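2-Keto-3-deoxy-(6-phospho-)gluconate aldolase (Thermoproteus tenax, PDB 2R91) belongs to the dihydrodipicolinate synthetase family of aldolases, whose chains fold as TIM barrels, and assembles here from four copies of the chain. Local coordinates at residues 24-29 with 61-66; 70-75 with 111-116; 160-165 with 172-177; 227-232 with 278-283. All blocks are in the same frame, centred on the assembly; numbering follows the deposited sequence.

In the fold
The four contacts follow one another along the chain: contacts 1 to 3 lie in the parallel eight-stranded barrel and its surrounding helices, contact 4 in the C-terminal helical region. Contact 1 joins helix 18-30 to the end of helix 50-63; contact 2, its centre about 26 Å away, joins the loop after strand 67-70 to helix 107-120. Contact 3 packs helix 159-168 on strand 173-176; its Arg173, whose ion pairs with Glu2 and Glu92 are long and weak, comes near Arg66, salt-bridged to both. Contact 4 joins helices 217-237 and 278-282, about 38 Å from contact 2 between centres. Parts of contacts 2, 3 and 4 lie beside subunit interfaces, whereas contact 1 touches no other chain.

Contact 1 of 4, residues 24-29 with 61-66; sequences HVKNIT and TSAARR
Val25 points its side chain from helix 18-30 at the two alanines that end helix 50-63 and begin the loop after it. One branch does the work: CG1, anti to the backbone N (chi1 165°), lies 3.7 Å from Ala63 CB and 4.0 Å from Ala64 CB, so a single methyl meets two others. Alanine suits both places because its lone methyl lets the helix come close, Lys26 CA and Ala63 CA being 6.3 Å apart, while Val36 of strand 35-38 touches both Val25 and Ala64 from the barrel side. Lys26 runs alongside instead of pointing in. Its extended chain passes Ala63, with CE 4.1 Å from Ala63 CB, and carries its ammonium on to a water that links it, weakly, to the carbonyl of Ser62. Thr29, one turn beyond Val25, gives its hydroxyl proton to Val25 O (OG1 to O, 2.9 Å). That carbonyl also receives Thr29 N, from the opposite face of its plane. Since OG1 has spent its hydrogen inside the helix, it can accept one from a second water, 2.7 Å from Thr29 OG1, which also donates to Ala63 O at 2.7 Å. The chemistry therefore divides the contact: methyl groups pack helix 18-30 against the end of helix 50-63 and the residue after it, while the polar groups meet only through water, so no direct hydrogen bond or ion pair fixes the two segments.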
# COMPACT_ATOMS: atom_id res chain seq x y z
N HIS A 24 -21.23 -12.03 -30.10
CA HIS A 24 -20.74 -10.86 -29.32
C HIS A 24 -19.56 -10.19 -30.02
O HIS A 24 -19.57 -9.00 -30.25
CB HIS A 24 -20.33 -11.32 -27.91
CG HIS A 24 -19.76 -10.21 -27.05
ND1 HIS A 24 -20.46 -9.06 -26.77
CD2 HIS A 24 -18.57 -10.10 -26.40
CE1 HIS A 24 -19.72 -8.27 -25.99
NE2 HIS A 24 -18.57 -8.88 -25.76
N VAL A 25 -18.55 -10.96 -30.41
CA VAL A 25 -17.41 -10.36 -31.11
C VAL A 25 -17.81 -9.63 -32.41
O VAL A 25 -17.33 -8.53 -32.71
CB VAL A 25 -16.33 -11.40 -31.41
CG1 VAL A 25 -15.35 -10.85 -32.44
CG2 VAL A 25 -15.59 -11.81 -30.11
N LYS A 26 -18.70 -10.24 -33.19
CA LYS A 26 -19.10 -9.64 -34.45
C LYS A 26 -19.91 -8.36 -34.22
O LYS A 26 -19.78 -7.39 -34.97
CB LYS A 26 -19.87 -10.67 -35.29
CG LYS A 26 -18.94 -11.81 -35.80
CD LYS A 26 -19.77 -13.03 -36.28
CE LYS A 26 -18.89 -14.28 -36.47
NZ LYS A 26 -19.76 -15.51 -36.64
N ASN A 27 -20.75 -8.35 -33.19
CA ASN A 27 -21.44 -7.11 -32.81
C ASN A 27 -20.47 -5.99 -32.43
O ASN A 27 -20.49 -4.89 -33.00
CB ASN A 27 -22.42 -7.35 -31.66
CG ASN A 27 -23.10 -6.05 -31.21
OD1 ASN A 27 -23.79 -5.42 -32.00
ND2 ASN A 27 -22.87 -5.64 -29.96
N ILE A 28 -19.58 -6.25 -31.48
CA ILE A 28 -18.76 -5.13 -31.01
C ILE A 28 -17.77 -4.65 -32.07
O ILE A 28 -17.46 -3.47 -32.15
CB ILE A 28 -18.10 -5.43 -29.63
CG1 ILE A 28 -16.94 -6.44 -29.77
CG2 ILE A 28 -19.17 -5.92 -28.64
CD1 ILE A 28 -16.35 -6.93 -28.39
N THR A 29 -17.27 -5.54 -32.92
CA THR A 29 -16.37 -5.07 -33.98
C THR A 29 -17.17 -4.26 -35.03
O THR A 29 -16.62 -3.39 -35.69
CB THR A 29 -15.57 -6.22 -34.66
OG1 THR A 29 -16.49 -7.19 -35.13
CG2 THR A 29 -14.61 -6.90 -33.66
N THR A 61 -10.08 -15.75 -33.40
CA THR A 61 -9.50 -15.63 -34.75
C THR A 61 -10.49 -16.00 -35.88
O THR A 61 -10.36 -15.52 -36.99
CB THR A 61 -8.16 -16.41 -34.93
OG1 THR A 61 -8.36 -17.80 -34.65
CG2 THR A 61 -7.07 -15.84 -34.01
N SER A 62 -11.50 -16.81 -35.61
CA SER A 62 -12.46 -17.01 -36.67
C SER A 62 -13.56 -15.92 -36.70
O SER A 62 -14.21 -15.73 -37.73
CB SER A 62 -12.98 -18.45 -36.72
OG SER A 62 -13.75 -18.77 -35.59
N ALA A 63 -13.69 -15.14 -35.63
CA ALA A 63 -14.71 -14.07 -35.58
C ALA A 63 -14.17 -12.66 -35.91
O ALA A 63 -14.92 -11.78 -36.34
CB ALA A 63 -15.46 -14.07 -34.22
N ALA A 64 -12.86 -12.45 -35.73
CA ALA A 64 -12.31 -11.11 -35.89
C ALA A 64 -11.06 -11.17 -36.72
O ALA A 64 -10.27 -12.11 -36.60
CB ALA A 64 -11.97 -10.50 -34.51
N ARG A 65 -10.82 -10.14 -37.51
CA ARG A 65 -9.61 -10.10 -38.33
C ARG A 65 -8.36 -9.73 -37.58
O ARG A 65 -7.28 -10.05 -38.02
CB ARG A 65 -9.77 -9.11 -39.48
CG ARG A 65 -11.11 -9.27 -40.17
CD ARG A 65 -10.99 -10.11 -41.42
NE ARG A 65 -10.68 -9.24 -42.55
CZ ARG A 65 -11.53 -8.92 -43.53
NH1 ARG A 65 -12.76 -9.42 -43.54
NH2 ARG A 65 -11.13 -8.12 -44.51
N ARG A 66 -8.51 -9.02 -36.44
CA ARG A 66 -7.34 -8.58 -35.66
C ARG A 66 -7.47 -9.06 -34.21
O ARG A 66 -8.37 -8.64 -33.48
CB ARG A 66 -7.20 -7.06 -35.68
CG ARG A 66 -7.07 -6.45 -37.09
CD ARG A 66 -6.74 -4.95 -37.07
NE ARG A 66 -5.51 -4.73 -36.34
CZ ARG A 66 -5.09 -3.57 -35.89
NH1 ARG A 66 -5.81 -2.48 -36.11
NH2 ARG A 66 -3.94 -3.50 -35.21
O HOH W 1 -17.43 -15.98 -38.94
O HOH W 2 -15.42 -9.11 -36.72

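Contact 2 of 4, residues 70-75 with 111-116; sequences QVASLN and AKYFRD
Tyr113 reaches from helix 107-120 to Ala72, and the closest touches are van der Waals ones made by its hydroxyl oxygen: OH lies 3.3 Å from Ala72 CA and 3.7 Å from Ala72 CB. A chi1 of 179° carries the ring toward the loop, which lets it span a CA separation of 9.7 Å between the two residues; a small alanine leaves room for the phenol. Beside it, CD2 of Tyr113 sits 4.0 Å above the centre of the Phe114 ring.

Hydrogen bonds do not cross between the segments but shape each side. Tyr113 OH is bonded to Ser96 OG of strand 93-96, which satisfies this buried phenol. In the loop, Ala72 N donates to Gln70 OE1 at 3.1 Å, and the same oxygen takes Leu97 N. Ser73 OG accepts from Asn75 N, 3.1 Å away, closing an ST turn, and the same hydroxyl is hydrogen-bonded to Glu78 of helix 76-88, which Asn75 caps through Asp77 N.

The charged pair lies on the helix beside the subunit interface: Lys112 forms a weak salt bridge with Asp116 and a cation-pi contact with Tyr263 of the second subunit. The loop is a beta-to-alpha connection of the TIM barrel, touched by helix 107-120, which follows the adjacent strand 93-96.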
# COMPACT_ATOMS: atom_id res chain seq x y z
N GLN A 70 -3.78 -13.31 -24.98
CA GLN A 70 -3.14 -13.28 -23.65
C GLN A 70 -2.75 -14.72 -23.29
O GLN A 70 -3.62 -15.58 -23.21
CB GLN A 70 -4.14 -12.80 -22.56
CG GLN A 70 -3.85 -13.44 -21.09
CD GLN A 70 -2.73 -12.71 -20.77
OE1 GLN A 70 -1.75 -13.13 -20.17
NE2 GLN A 70 -2.77 -11.54 -21.40
N VAL A 71 -1.47 -14.97 -23.03
CA VAL A 71 -1.00 -16.37 -22.90
C VAL A 71 -0.48 -16.82 -21.51
O VAL A 71 -0.07 -17.98 -21.34
CB VAL A 71 0.08 -16.67 -23.99
CG1 VAL A 71 -0.48 -16.41 -25.39
CG2 VAL A 71 1.38 -15.86 -23.72
N ALA A 72 -0.52 -15.94 -20.51
CA ALA A 72 0.16 -16.26 -19.26
C ALA A 72 -0.36 -17.56 -18.62
O ALA A 72 -1.54 -17.84 -18.63
CB ALA A 72 0.02 -15.14 -18.24
N SER A 73 0.56 -18.29 -18.02
CA SER A 73 0.21 -19.45 -17.20
C SER A 73 1.24 -19.56 -16.11
O SER A 73 2.40 -19.22 -16.32
CB SER A 73 0.24 -20.73 -18.03
OG SER A 73 -0.04 -21.84 -17.19
N LEU A 74 0.84 -20.08 -14.94
CA LEU A 74 1.82 -20.35 -13.89
C LEU A 74 2.60 -21.67 -14.11
O LEU A 74 3.45 -22.06 -13.29
CB LEU A 74 1.18 -20.26 -12.49
CG LEU A 74 0.60 -18.87 -12.16
CD1 LEU A 74 0.05 -18.85 -10.72
CD2 LEU A 74 1.63 -17.75 -12.30
N ASN A 75 2.37 -22.31 -15.24
CA ASN A 75 3.30 -23.27 -15.81
C ASN A 75 3.80 -22.64 -17.10
O ASN A 75 3.07 -22.60 -18.07
CB ASN A 75 2.60 -24.59 -16.12
CG ASN A 75 3.52 -25.59 -16.83
OD1 ASN A 75 4.64 -25.25 -17.21
ND2 ASN A 75 3.06 -26.84 -16.97
N ALA A 111 12.46 -11.93 -16.06
CA ALA A 111 13.10 -11.66 -17.35
C ALA A 111 13.17 -12.91 -18.21
O ALA A 111 12.93 -12.84 -19.40
CB ALA A 111 14.53 -11.09 -17.15
N LYS A 112 13.55 -14.03 -17.61
CA LYS A 112 13.63 -15.30 -18.33
C LYS A 112 12.28 -15.66 -18.91
O LYS A 112 12.19 -16.06 -20.08
CB LYS A 112 14.12 -16.45 -17.42
CG LYS A 112 14.21 -17.80 -18.15
CD LYS A 112 14.97 -18.85 -17.34
CE LYS A 112 14.97 -20.24 -18.03
NZ LYS A 112 15.46 -20.18 -19.44
N TYR A 113 11.22 -15.53 -18.10
CA TYR A 113 9.85 -15.75 -18.58
C TYR A 113 9.53 -15.01 -19.87
O TYR A 113 9.10 -15.61 -20.87
CB TYR A 113 8.83 -15.34 -17.51
CG TYR A 113 7.39 -15.53 -17.99
CD1 TYR A 113 6.83 -16.83 -18.08
CD2 TYR A 113 6.60 -14.43 -18.39
CE1 TYR A 113 5.52 -17.03 -18.53
CE2 TYR A 113 5.32 -14.61 -18.82
CZ TYR A 113 4.77 -15.91 -18.90
OH TYR A 113 3.47 -16.09 -19.33
N PHE A 114 9.70 -13.69 -19.85
CA PHE A 114 9.42 -12.89 -21.05
C PHE A 114 10.37 -13.18 -22.19
O PHE A 114 9.95 -13.28 -23.31
CB PHE A 114 9.37 -11.36 -20.74
CG PHE A 114 8.08 -10.94 -20.05
CD1 PHE A 114 6.92 -10.78 -20.77
CD2 PHE A 114 8.06 -10.70 -18.69
CE1 PHE A 114 5.71 -10.41 -20.16
CE2 PHE A 114 6.87 -10.33 -18.06
CZ PHE A 114 5.69 -10.18 -18.81
N ARG A 115 11.65 -13.37 -21.90
CA ARG A 115 12.58 -13.65 -23.01
C ARG A 115 12.29 -15.00 -23.69
O ARG A 115 12.34 -15.12 -24.91
CB ARG A 115 14.02 -13.55 -22.53
CG ARG A 115 14.39 -12.09 -22.30
CD ARG A 115 15.64 -11.95 -21.50
NE ARG A 115 16.01 -10.54 -21.32
CZ ARG A 115 16.92 -10.12 -20.44
NH1 ARG A 115 17.52 -11.00 -19.64
NH2 ARG A 115 17.22 -8.83 -20.35
N ASP A 116 11.94 -16.00 -22.90
CA ASP A 116 11.51 -17.27 -23.47
C ASP A 116 10.27 -17.14 -24.36
O ASP A 116 10.15 -17.80 -25.39
CB ASP A 116 11.22 -18.26 -22.35
CG ASP A 116 12.48 -18.87 -21.79
OD1 ASP A 116 13.59 -18.49 -22.25
OD2 ASP A 116 12.37 -19.69 -20.87

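Contact 3 of 4, residues 160-165 with 172-177; sequences AHTLAY and ARVYNG
Thr162 OG1 has two partners: Asn176 ND2 across the contact, which donates to it over 3.0 Å with an N-H...O angle of 160°, and Asp154 OD2 of strand 149-154. The threonine oxygen lies in the amide plane of Asn176, so the N-H is well aimed, and a hydroxyl that accepts from the amide can at the same time give its proton to the carboxylate, which is consistent with this pairing. The amide is itself held fast: ND2 also bonds Asn156 O, and OD1 takes Ser178 N. The two side chains lie roughly perpendicular. Next to this polar pair the contact turns apolar. Thr162 CG2, placed anti to the backbone N by a chi1 of -51°, meets Val174 CG1 at 3.7 Å, the two side chains passing alongside and pointing contrary ways, and Val174 CG1 also approaches Thr162 O at 3.5 Å. Valine's other branch, CG2, packs 3.8 Å from Tyr165 CB. Branched Val174 thus serves two helical residues one turn apart. Tyr165 offers only the root of its side chain here; its ring leads away, and its OH bonds Val138 O. On the far side of the strand, Arg173 grips Tyr175 OH side-on with NE (2.8 Å) and NH2, and Glu2 bonds the same hydroxyl. The axes of helix segment 160-165 and strand 173-176 run antiparallel (171°), 8.2 Å apart at closest, within the beta-alpha-beta crossover from strand 149-154; helix 140-146 flanks Tyr165, and the third subunit packs against Ala160 and Leu163.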
# COMPACT_ATOMS: atom_id res chain seq x y z
N ALA A 160 0.63 8.55 -16.24
CA ALA A 160 2.06 8.80 -16.42
C ALA A 160 2.85 7.49 -16.51
O ALA A 160 3.78 7.38 -17.25
CB ALA A 160 2.60 9.65 -15.27
N HIS A 161 2.47 6.50 -15.71
CA HIS A 161 3.13 5.18 -15.76
C HIS A 161 3.00 4.63 -17.20
O HIS A 161 3.97 4.15 -17.80
CB HIS A 161 2.45 4.27 -14.70
CG HIS A 161 3.12 2.94 -14.53
ND1 HIS A 161 2.88 1.88 -15.38
CD2 HIS A 161 4.02 2.50 -13.61
CE1 HIS A 161 3.61 0.84 -14.99
NE2 HIS A 161 4.30 1.18 -13.92
N THR A 162 1.81 4.75 -17.77
CA THR A 162 1.56 4.27 -19.14
C THR A 162 2.35 5.06 -20.18
O THR A 162 3.00 4.47 -21.07
CB THR A 162 0.06 4.28 -19.48
OG1 THR A 162 -0.65 3.59 -18.46
CG2 THR A 162 -0.22 3.58 -20.83
N LEU A 163 2.30 6.39 -20.07
CA LEU A 163 3.04 7.25 -20.98
C LEU A 163 4.52 6.93 -20.95
O LEU A 163 5.19 7.00 -21.96
CB LEU A 163 2.81 8.75 -20.61
CG LEU A 163 1.52 9.36 -21.19
CD1 LEU A 163 1.10 10.64 -20.42
CD2 LEU A 163 1.69 9.66 -22.69
N ALA A 164 5.05 6.59 -19.79
CA ALA A 164 6.46 6.27 -19.69
C ALA A 164 6.89 5.13 -20.64
O ALA A 164 8.04 5.12 -21.09
CB ALA A 164 6.84 5.95 -18.24
N TYR A 165 5.99 4.20 -20.98
CA TYR A 165 6.37 3.16 -21.96
C TYR A 165 6.63 3.73 -23.33
O TYR A 165 7.51 3.28 -24.06
CB TYR A 165 5.31 2.05 -22.08
CG TYR A 165 5.08 1.26 -20.82
CD1 TYR A 165 5.96 0.24 -20.44
CD2 TYR A 165 3.96 1.49 -20.03
CE1 TYR A 165 5.75 -0.51 -19.31
CE2 TYR A 165 3.73 0.74 -18.89
CZ TYR A 165 4.64 -0.26 -18.53
OH TYR A 165 4.42 -1.00 -17.40
N ALA A 172 7.13 0.88 -29.61
CA ALA A 172 6.09 -0.02 -29.12
C ALA A 172 4.72 0.61 -29.32
O ALA A 172 4.58 1.83 -29.22
CB ALA A 172 6.31 -0.33 -27.63
N ARG A 173 3.70 -0.21 -29.55
CA ARG A 173 2.31 0.21 -29.44
C ARG A 173 1.87 0.15 -27.95
O ARG A 173 1.87 -0.92 -27.34
CB ARG A 173 1.42 -0.69 -30.27
CG ARG A 173 1.52 -0.50 -31.80
CD ARG A 173 1.03 -1.77 -32.55
NE ARG A 173 -0.37 -2.12 -32.22
CZ ARG A 173 -0.93 -3.33 -32.40
NH1 ARG A 173 -0.23 -4.35 -32.91
NH2 ARG A 173 -2.21 -3.52 -32.07
N VAL A 174 1.47 1.30 -27.40
CA VAL A 174 1.14 1.43 -25.97
C VAL A 174 -0.35 1.79 -25.77
O VAL A 174 -0.88 2.71 -26.41
CB VAL A 174 2.10 2.45 -25.26
CG1 VAL A 174 1.73 2.61 -23.78
CG2 VAL A 174 3.56 2.01 -25.40
N TYR A 175 -1.02 1.05 -24.89
CA TYR A 175 -2.46 1.17 -24.61
C TYR A 175 -2.67 1.24 -23.10
O TYR A 175 -1.97 0.57 -22.32
CB TYR A 175 -3.19 -0.10 -25.08
CG TYR A 175 -2.98 -0.38 -26.54
CD1 TYR A 175 -3.90 0.04 -27.49
CD2 TYR A 175 -1.82 -1.00 -26.98
CE1 TYR A 175 -3.69 -0.16 -28.84
CE2 TYR A 175 -1.61 -1.23 -28.35
CZ TYR A 175 -2.56 -0.81 -29.25
OH TYR A 175 -2.36 -1.03 -30.60
N ASN A 176 -3.64 2.04 -22.68
CA ASN A 176 -4.03 2.03 -21.28
C ASN A 176 -5.33 1.24 -21.11
O ASN A 176 -6.23 1.32 -21.97
CB ASN A 176 -4.16 3.48 -20.72
CG ASN A 176 -4.62 3.49 -19.28
OD1 ASN A 176 -5.81 3.38 -19.02
ND2 ASN A 176 -3.69 3.56 -18.34
N GLY A 177 -5.42 0.47 -20.03
CA GLY A 177 -6.54 -0.47 -19.85
C GLY A 177 -7.61 -0.04 -18.84
O GLY A 177 -8.55 -0.78 -18.55

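Contact 4 of 4, residues 227-232 with 278-283; sequences LDEIVE and AKAKSQ
Glu229 and Gln283 bring two flat groups toward each other, a carboxylate and a carboxamide whose planes are inclined by about 40°. Glu229 OE1 and Gln283 NE2 are 4.5 Å apart, too far for a direct bond. Between them a water donates to Glu229 OE1 at 2.7 Å and accepts from Gln283 NE2; the latter link looks implausibly short, and as Gln283 is poorly ordered, that half of the bridge is doubtful. The same carboxylate oxygen lies 4.3 Å from Ala280 CB.

The apolar part is a single methyl against one isoleucine branch. Ala280 CB stands 3.7 Å from Ile230 CG1 and 3.9 Å from Ile230 CD1. With chi1 at -71°, CG1 lies anti to the carbonyl carbon and sends the longer arm across to the other helix. Alanine lets the backbones approach, Ile230 CA and Ala280 CA being 7.0 Å apart, with the isoleucine arm packed between them.

Ile230 also packs on Leu246 and Phe250 of helix 239-251, and Leu226, on helix 217-237 like Ile230, touches Ala280 and Gln283. The short helix 278-282 therefore lies against this helical layer, while Glu232 of helix 217-237 forms a salt bridge with Arg167 of the third subunit.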
# COMPACT_ATOMS: atom_id res chain seq x y z
N LEU A 227 -19.80 7.09 -18.59
CA LEU A 227 -19.19 5.76 -18.45
C LEU A 227 -18.75 5.46 -17.02
O LEU A 227 -19.01 4.36 -16.49
CB LEU A 227 -17.97 5.65 -19.39
CG LEU A 227 -17.16 4.32 -19.27
CD1 LEU A 227 -18.08 3.09 -19.50
CD2 LEU A 227 -15.96 4.31 -20.23
N ASP A 228 -18.07 6.43 -16.38
CA ASP A 228 -17.65 6.27 -14.97
C ASP A 228 -18.81 5.92 -14.03
O ASP A 228 -18.68 5.06 -13.16
CB ASP A 228 -16.94 7.55 -14.48
CG ASP A 228 -15.65 7.82 -15.23
OD1 ASP A 228 -15.08 6.85 -15.79
OD2 ASP A 228 -15.19 8.98 -15.23
N GLU A 229 -19.97 6.55 -14.24
CA GLU A 229 -21.14 6.29 -13.40
C GLU A 229 -21.60 4.85 -13.57
O GLU A 229 -22.02 4.21 -12.62
CB GLU A 229 -22.30 7.18 -13.81
CG GLU A 229 -22.06 8.67 -13.53
CD GLU A 229 -23.24 9.55 -14.02
OE1 GLU A 229 -24.37 9.01 -14.27
OE2 GLU A 229 -23.00 10.78 -14.15
N ILE A 230 -21.53 4.37 -14.81
CA ILE A 230 -21.96 2.99 -15.11
C ILE A 230 -20.98 2.01 -14.49
O ILE A 230 -21.39 1.07 -13.80
CB ILE A 230 -22.08 2.79 -16.65
CG1 ILE A 230 -23.30 3.57 -17.19
CG2 ILE A 230 -22.21 1.28 -16.99
CD1 ILE A 230 -23.28 3.81 -18.73
N VAL A 231 -19.69 2.22 -14.71
CA VAL A 231 -18.65 1.41 -14.04
C VAL A 231 -18.79 1.37 -12.50
O VAL A 231 -18.70 0.28 -11.86
CB VAL A 231 -17.26 1.94 -14.43
CG1 VAL A 231 -16.14 1.24 -13.64
CG2 VAL A 231 -17.04 1.76 -15.96
N GLU A 232 -19.01 2.54 -11.90
CA GLU A 232 -19.21 2.66 -10.47
C GLU A 232 -20.37 1.79 -9.97
O GLU A 232 -20.21 1.09 -8.98
CB GLU A 232 -19.40 4.14 -10.09
CG GLU A 232 -18.07 4.86 -9.98
CD GLU A 232 -18.16 6.39 -10.12
OE1 GLU A 232 -19.25 6.96 -9.93
OE2 GLU A 232 -17.09 6.99 -10.45
N ALA A 278 -30.15 2.62 -15.65
CA ALA A 278 -31.24 3.01 -16.55
C ALA A 278 -31.19 4.50 -16.92
O ALA A 278 -31.42 4.87 -18.07
CB ALA A 278 -32.59 2.63 -15.94
N LYS A 279 -30.88 5.34 -15.96
CA LYS A 279 -30.76 6.77 -16.18
C LYS A 279 -29.60 7.08 -17.14
O LYS A 279 -29.81 7.72 -18.19
CB LYS A 279 -30.58 7.48 -14.84
CG LYS A 279 -29.99 8.86 -14.92
CD LYS A 279 -30.99 9.88 -15.38
CE LYS A 279 -30.55 11.26 -14.88
NZ LYS A 279 -31.31 12.34 -15.54
N ALA A 280 -28.39 6.63 -16.81
CA ALA A 280 -27.24 6.84 -17.69
C ALA A 280 -27.54 6.34 -19.09
O ALA A 280 -27.15 6.96 -20.08
CB ALA A 280 -25.97 6.17 -17.14
N LYS A 281 -28.25 5.23 -19.18
CA LYS A 281 -28.61 4.66 -20.47
C LYS A 281 -29.46 5.61 -21.31
O LYS A 281 -29.22 5.79 -22.51
CB LYS A 281 -29.36 3.35 -20.28
CG LYS A 281 -29.70 2.70 -21.57
CD LYS A 281 -30.11 1.26 -21.38
CE LYS A 281 -30.66 0.68 -22.67
NZ LYS A 281 -31.44 -0.58 -22.44
N SER A 282 -30.48 6.20 -20.67
CA SER A 282 -31.40 7.11 -21.37
C SER A 282 -30.66 8.35 -21.88
O SER A 282 -31.00 8.88 -22.93
CB SER A 282 -32.58 7.49 -20.47
OG SER A 282 -32.18 8.37 -19.43
N GLN A 283 -29.64 8.78 -21.15
CA GLN A 283 -28.83 9.94 -21.52
C GLN A 283 -27.91 9.71 -22.73
O GLN A 283 -27.16 10.62 -23.12
CB GLN A 283 -27.97 10.41 -20.34
CG GLN A 283 -28.71 11.12 -19.23
CD GLN A 283 -27.82 11.39 -18.01
OE1 GLN A 283 -27.73 12.53 -17.53
NE2 GLN A 283 -27.17 10.34 -17.51
O HOH W 3 -26.80 10.03 -15.02